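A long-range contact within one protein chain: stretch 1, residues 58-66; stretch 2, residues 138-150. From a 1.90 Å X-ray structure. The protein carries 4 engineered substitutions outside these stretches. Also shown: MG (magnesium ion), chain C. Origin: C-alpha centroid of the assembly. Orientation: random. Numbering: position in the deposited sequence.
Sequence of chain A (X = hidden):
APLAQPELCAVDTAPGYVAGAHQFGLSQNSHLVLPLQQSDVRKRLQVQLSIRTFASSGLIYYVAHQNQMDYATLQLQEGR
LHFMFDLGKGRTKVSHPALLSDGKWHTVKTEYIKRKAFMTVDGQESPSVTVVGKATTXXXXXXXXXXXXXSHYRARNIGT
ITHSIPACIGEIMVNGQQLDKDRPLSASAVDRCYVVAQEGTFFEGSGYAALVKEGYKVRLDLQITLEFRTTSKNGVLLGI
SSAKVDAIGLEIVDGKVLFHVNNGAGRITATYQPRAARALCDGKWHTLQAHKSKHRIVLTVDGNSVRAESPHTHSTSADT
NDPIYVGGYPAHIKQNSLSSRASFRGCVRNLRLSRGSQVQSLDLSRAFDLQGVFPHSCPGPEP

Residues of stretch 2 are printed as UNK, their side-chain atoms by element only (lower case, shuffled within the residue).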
# COMPACT_ATOMS: atom_id res chain seq x y z
N GLY A 58 -5.36 -0.55 8.58
CA GLY A 58 -5.84 -1.77 7.94
C GLY A 58 -6.52 -2.76 8.88
O GLY A 58 -6.30 -2.73 10.10
N LEU A 59 -7.36 -3.62 8.31
CA LEU A 59 -8.08 -4.63 9.10
C LEU A 59 -7.21 -5.89 9.18
O LEU A 59 -6.75 -6.40 8.16
CB LEU A 59 -9.43 -4.95 8.44
CG LEU A 59 -10.35 -5.96 9.15
CD1 LEU A 59 -11.81 -5.67 8.82
CD2 LEU A 59 -9.97 -7.38 8.75
N ILE A 60 -6.99 -6.39 10.40
CA ILE A 60 -6.16 -7.58 10.60
C ILE A 60 -6.98 -8.87 10.68
O ILE A 60 -6.61 -9.88 10.07
CB ILE A 60 -5.27 -7.39 11.85
CG1 ILE A 60 -4.41 -6.14 11.67
CG2 ILE A 60 -4.41 -8.64 12.07
CD1 ILE A 60 -3.67 -5.66 12.93
N TYR A 61 -8.08 -8.86 11.44
CA TYR A 61 -8.98 -10.02 11.49
C TYR A 61 -10.40 -9.60 11.84
O TYR A 61 -10.61 -8.56 12.49
CB TYR A 61 -8.48 -11.12 12.45
CG TYR A 61 -8.75 -10.94 13.93
CD1 TYR A 61 -10.04 -11.00 14.44
CD2 TYR A 61 -7.70 -10.77 14.82
CE1 TYR A 61 -10.28 -10.91 15.81
CE2 TYR A 61 -7.92 -10.67 16.19
CZ TYR A 61 -9.22 -10.74 16.68
OH TYR A 61 -9.44 -10.65 18.03
N TYR A 62 -11.36 -10.41 11.41
CA TYR A 62 -12.78 -10.14 11.64
C TYR A 62 -13.60 -11.43 11.72
O TYR A 62 -13.37 -12.37 10.96
CB TYR A 62 -13.29 -9.25 10.51
CG TYR A 62 -14.78 -8.99 10.47
CD1 TYR A 62 -15.36 -8.02 11.29
CD2 TYR A 62 -15.60 -9.69 9.59
CE1 TYR A 62 -16.73 -7.75 11.22
CE2 TYR A 62 -16.97 -9.44 9.52
CZ TYR A 62 -17.52 -8.47 10.33
OH TYR A 62 -18.87 -8.21 10.25
N VAL A 63 -14.55 -11.46 12.65
CA VAL A 63 -15.48 -12.58 12.82
C VAL A 63 -16.82 -11.94 13.14
O VAL A 63 -16.87 -10.91 13.82
CB VAL A 63 -15.08 -13.54 13.97
CG1 VAL A 63 -13.83 -14.31 13.60
CG2 VAL A 63 -14.88 -12.77 15.26
N ALA A 64 -17.91 -12.53 12.65
CA ALA A 64 -19.21 -11.94 12.91
C ALA A 64 -20.37 -12.87 12.66
O ALA A 64 -20.26 -13.87 11.95
CB ALA A 64 -19.39 -10.69 12.06
N HIS A 65 -21.51 -12.53 13.27
CA HIS A 65 -22.72 -13.30 13.12
C HIS A 65 -23.19 -13.04 11.70
O HIS A 65 -22.78 -12.06 11.06
CB HIS A 65 -23.76 -12.82 14.14
CG HIS A 65 -25.01 -13.65 14.16
ND1 HIS A 65 -25.96 -13.58 13.17
CD2 HIS A 65 -25.45 -14.57 15.05
CE1 HIS A 65 -26.94 -14.43 13.44
NE2 HIS A 65 -26.65 -15.04 14.57
N GLN A 66 -24.03 -13.93 11.19
CA GLN A 66 -24.56 -13.77 9.84
C GLN A 66 -25.30 -12.43 9.70
O GLN A 66 -25.23 -11.79 8.66
CB GLN A 66 -25.52 -14.92 9.51
CG GLN A 66 -26.14 -14.85 8.12
CD GLN A 66 -25.13 -15.08 7.00
OE1 GLN A 66 -25.49 -15.09 5.82
NE2 GLN A 66 -23.87 -15.28 7.37
N UNK A 138 -20.58 -14.26 22.58
CA UNK A 138 -20.13 -13.77 21.28
C UNK A 138 -20.58 -14.86 20.32
O UNK A 138 -19.97 -15.93 20.25
c UNK A 138 -17.98 -13.33 19.85
c UNK A 138 -18.60 -13.63 21.23
c UNK A 138 -16.46 -13.40 19.95
c UNK A 138 -18.42 -11.95 19.36
N UNK A 139 -21.66 -14.59 19.60
CA UNK A 139 -22.24 -15.54 18.66
C UNK A 139 -21.89 -15.15 17.23
O UNK A 139 -22.46 -14.19 16.69
o UNK A 139 -24.03 -16.90 20.78
c UNK A 139 -24.17 -15.76 20.28
o UNK A 139 -24.61 -14.78 20.92
c UNK A 139 -23.76 -15.57 18.83
N UNK A 140 -20.97 -15.88 16.61
CA UNK A 140 -20.55 -15.58 15.24
C UNK A 140 -20.38 -16.82 14.37
O UNK A 140 -20.28 -17.93 14.89
c UNK A 140 -19.34 -13.53 16.07
c UNK A 140 -18.11 -15.69 15.81
c UNK A 140 -19.21 -14.81 15.24
N UNK A 141 -20.34 -16.61 13.06
CA UNK A 141 -20.17 -17.69 12.09
C UNK A 141 -18.82 -18.37 12.30
O UNK A 141 -17.86 -17.72 12.71
c UNK A 141 -20.24 -17.15 10.67
c UNK A 141 -21.62 -16.70 10.23
o UNK A 141 -22.98 -18.14 8.94
o UNK A 141 -22.94 -18.47 11.11
c UNK A 141 -22.58 -17.85 10.09
N UNK A 142 -18.75 -19.66 12.00
CA UNK A 142 -17.54 -20.47 12.15
C UNK A 142 -16.48 -20.13 11.09
O UNK A 142 -15.95 -21.03 10.44
c UNK A 142 -18.39 -23.11 14.22
n UNK A 142 -17.82 -22.14 15.14
c UNK A 142 -17.89 -21.96 12.04
n UNK A 142 -16.50 -21.47 16.90
n UNK A 142 -16.53 -23.68 16.27
c UNK A 142 -16.95 -22.43 16.10
c UNK A 142 -18.98 -22.46 12.98
N UNK A 143 -16.18 -18.85 10.91
CA UNK A 143 -15.20 -18.42 9.92
C UNK A 143 -14.48 -17.16 10.36
O UNK A 143 -15.10 -16.23 10.88
c UNK A 143 -18.08 -20.16 6.11
c UNK A 143 -16.58 -19.35 7.95
c UNK A 143 -15.88 -18.15 8.57
c UNK A 143 -17.34 -18.95 6.69
n UNK A 143 -18.89 -19.81 4.90
N UNK A 144 -13.17 -17.11 10.15
CA UNK A 144 -12.40 -15.93 10.51
C UNK A 144 -11.76 -15.34 9.26
O UNK A 144 -11.13 -16.06 8.49
c UNK A 144 -10.37 -15.16 11.98
c UNK A 144 -11.32 -16.28 11.55
c UNK A 144 -9.12 -15.20 11.14
c UNK A 144 -10.02 -15.28 13.46
N UNK A 145 -11.95 -14.04 9.06
CA UNK A 145 -11.37 -13.36 7.91
C UNK A 145 -10.04 -12.76 8.36
O UNK A 145 -10.01 -11.96 9.30
c UNK A 145 -13.85 -12.99 5.57
c UNK A 145 -12.30 -12.25 7.42
c UNK A 145 -15.07 -13.49 5.11
o UNK A 145 -17.28 -14.26 5.56
c UNK A 145 -14.66 -13.07 7.82
c UNK A 145 -16.07 -13.77 6.02
c UNK A 145 -13.63 -12.77 6.93
c UNK A 145 -15.87 -13.56 7.38
N UNK A 146 -8.96 -13.16 7.70
CA UNK A 146 -7.62 -12.69 8.04
C UNK A 146 -7.00 -11.75 7.00
O UNK A 146 -6.98 -12.03 5.80
c UNK A 146 -5.25 -13.59 8.72
c UNK A 146 -4.39 -14.87 8.66
c UNK A 146 -5.30 -13.05 10.16
c UNK A 146 -6.68 -13.90 8.24
N UNK A 147 -6.49 -10.62 7.49
CA UNK A 147 -5.84 -9.64 6.64
C UNK A 147 -6.70 -8.72 5.79
O UNK A 147 -6.19 -7.77 5.20
N UNK A 148 -8.00 -9.01 5.72
CA UNK A 148 -8.90 -8.19 4.93
C UNK A 148 -10.24 -8.88 4.77
O UNK A 148 -10.50 -9.89 5.43
N UNK A 149 -11.10 -8.35 3.90
CA UNK A 149 -12.42 -8.92 3.66
C UNK A 149 -12.68 -9.13 2.17
O UNK A 149 -12.04 -8.49 1.32
c UNK A 149 -13.51 -7.99 4.22
c UNK A 149 -13.45 -7.61 5.70
c UNK A 149 -14.41 -6.44 5.97
c UNK A 149 -13.80 -8.81 6.56
N UNK A 150 -13.62 -10.02 1.82
CA UNK A 150 -13.96 -10.30 0.42
C UNK A 150 -14.56 -9.03 -0.19
O UNK A 150 -15.15 -8.22 0.52
c UNK A 150 -14.99 -11.42 0.52
c UNK A 150 -14.39 -10.89 2.74
c UNK A 150 -14.70 -12.06 1.86
MG MG C . -24.42 -12.59 21.54
O HOH W 1 -17.45 -15.15 11.44
O HOH W 2 -26.28 -11.91 20.30
O HOH W 3 -25.56 -12.86 23.45

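Position 138 carries four side-chain carbons, forked at the second, and its side chain makes no contact with stretch 1; this is Leu138. At position 139 two carbons end in two oxygens, which identifies Asp139, with OD2 2.3 Å from the magnesium ion MG as its ligand. Its backbone O lies 3.2 Å from His65 CB and has no polar partner in the model.

Position 140 has one carbon bearing two more, the beta-branched pattern of valine. Val140 packs CG2 4.1 Å from Val63 CB, while its CB lies 3.4 Å from Ala64 C. Three carbons in a row, the last with two oxygens, make position 141 Glu141. Its N donates to Ala64 O (3.0 Å), whereas OE2, 3.4 Å from Gln66 NE2, is too poorly angled for a hydrogen bond.

At 142 three carbons, a nitrogen and a carbon with two further nitrogens form a guanidinium group; Arg142 points away from stretch 1 and does not touch it, its guanidinium being hydrogen-bonded elsewhere in the structure. Position 143 is an unbranched run of four carbons ending in nitrogen, Lys143. The end of the side chain leads away, and backbone O of Lys143 lies 3.6 Å from Val63 CG1.

Position 144 has four carbons, forked at the second: Leu144, whose CB lies 3.8 Å from Val63 CG1. At 145 one carbon leads to a six-carbon ring bearing an oxygen, hence Tyr145. Its CD1 sits at the edge of the Tyr62 ring, 3.9 Å from Tyr62 CD2. Position 146 again has four carbons forked at the second; Leu146 brings CD1 to 3.4 Å from Ile60 O.

Positions 147 and 148 have no side-chain atoms and are Gly147 and Gly148. The positive phi of Gly147 (78°) favours glycine, and its N donates to Ile60 O at 2.7 Å. Position 149 has four carbons, forked at the second: Leu149, with CD2 3.6 Å from Tyr62 CD2 and CD1 3.9 Å from Leu59 CD1. At 150 three carbons close onto the backbone N, giving Pro150, out of reach of stretch 1.

The contact is an antiparallel strand pairing centred on Tyr62 and Tyr145, whose reciprocal hydrogen bonds (Tyr62 N to Tyr145 O and Tyr145 N to Tyr62 O) are both 2.9 Å. The bonds from Gly147 and Glu141 extend it in both directions. Water 1 accepts from Ala64 N (2.9 Å) and lies 2.6 Å from Lys143 O, bridging the backbones. Apolar side chains complete the contact, with Leu149 against Tyr62 and Leu59, and Val140 and Leu144 against Val63.

Stretch 2, residues 138-150: LDVERKLYLGGLP
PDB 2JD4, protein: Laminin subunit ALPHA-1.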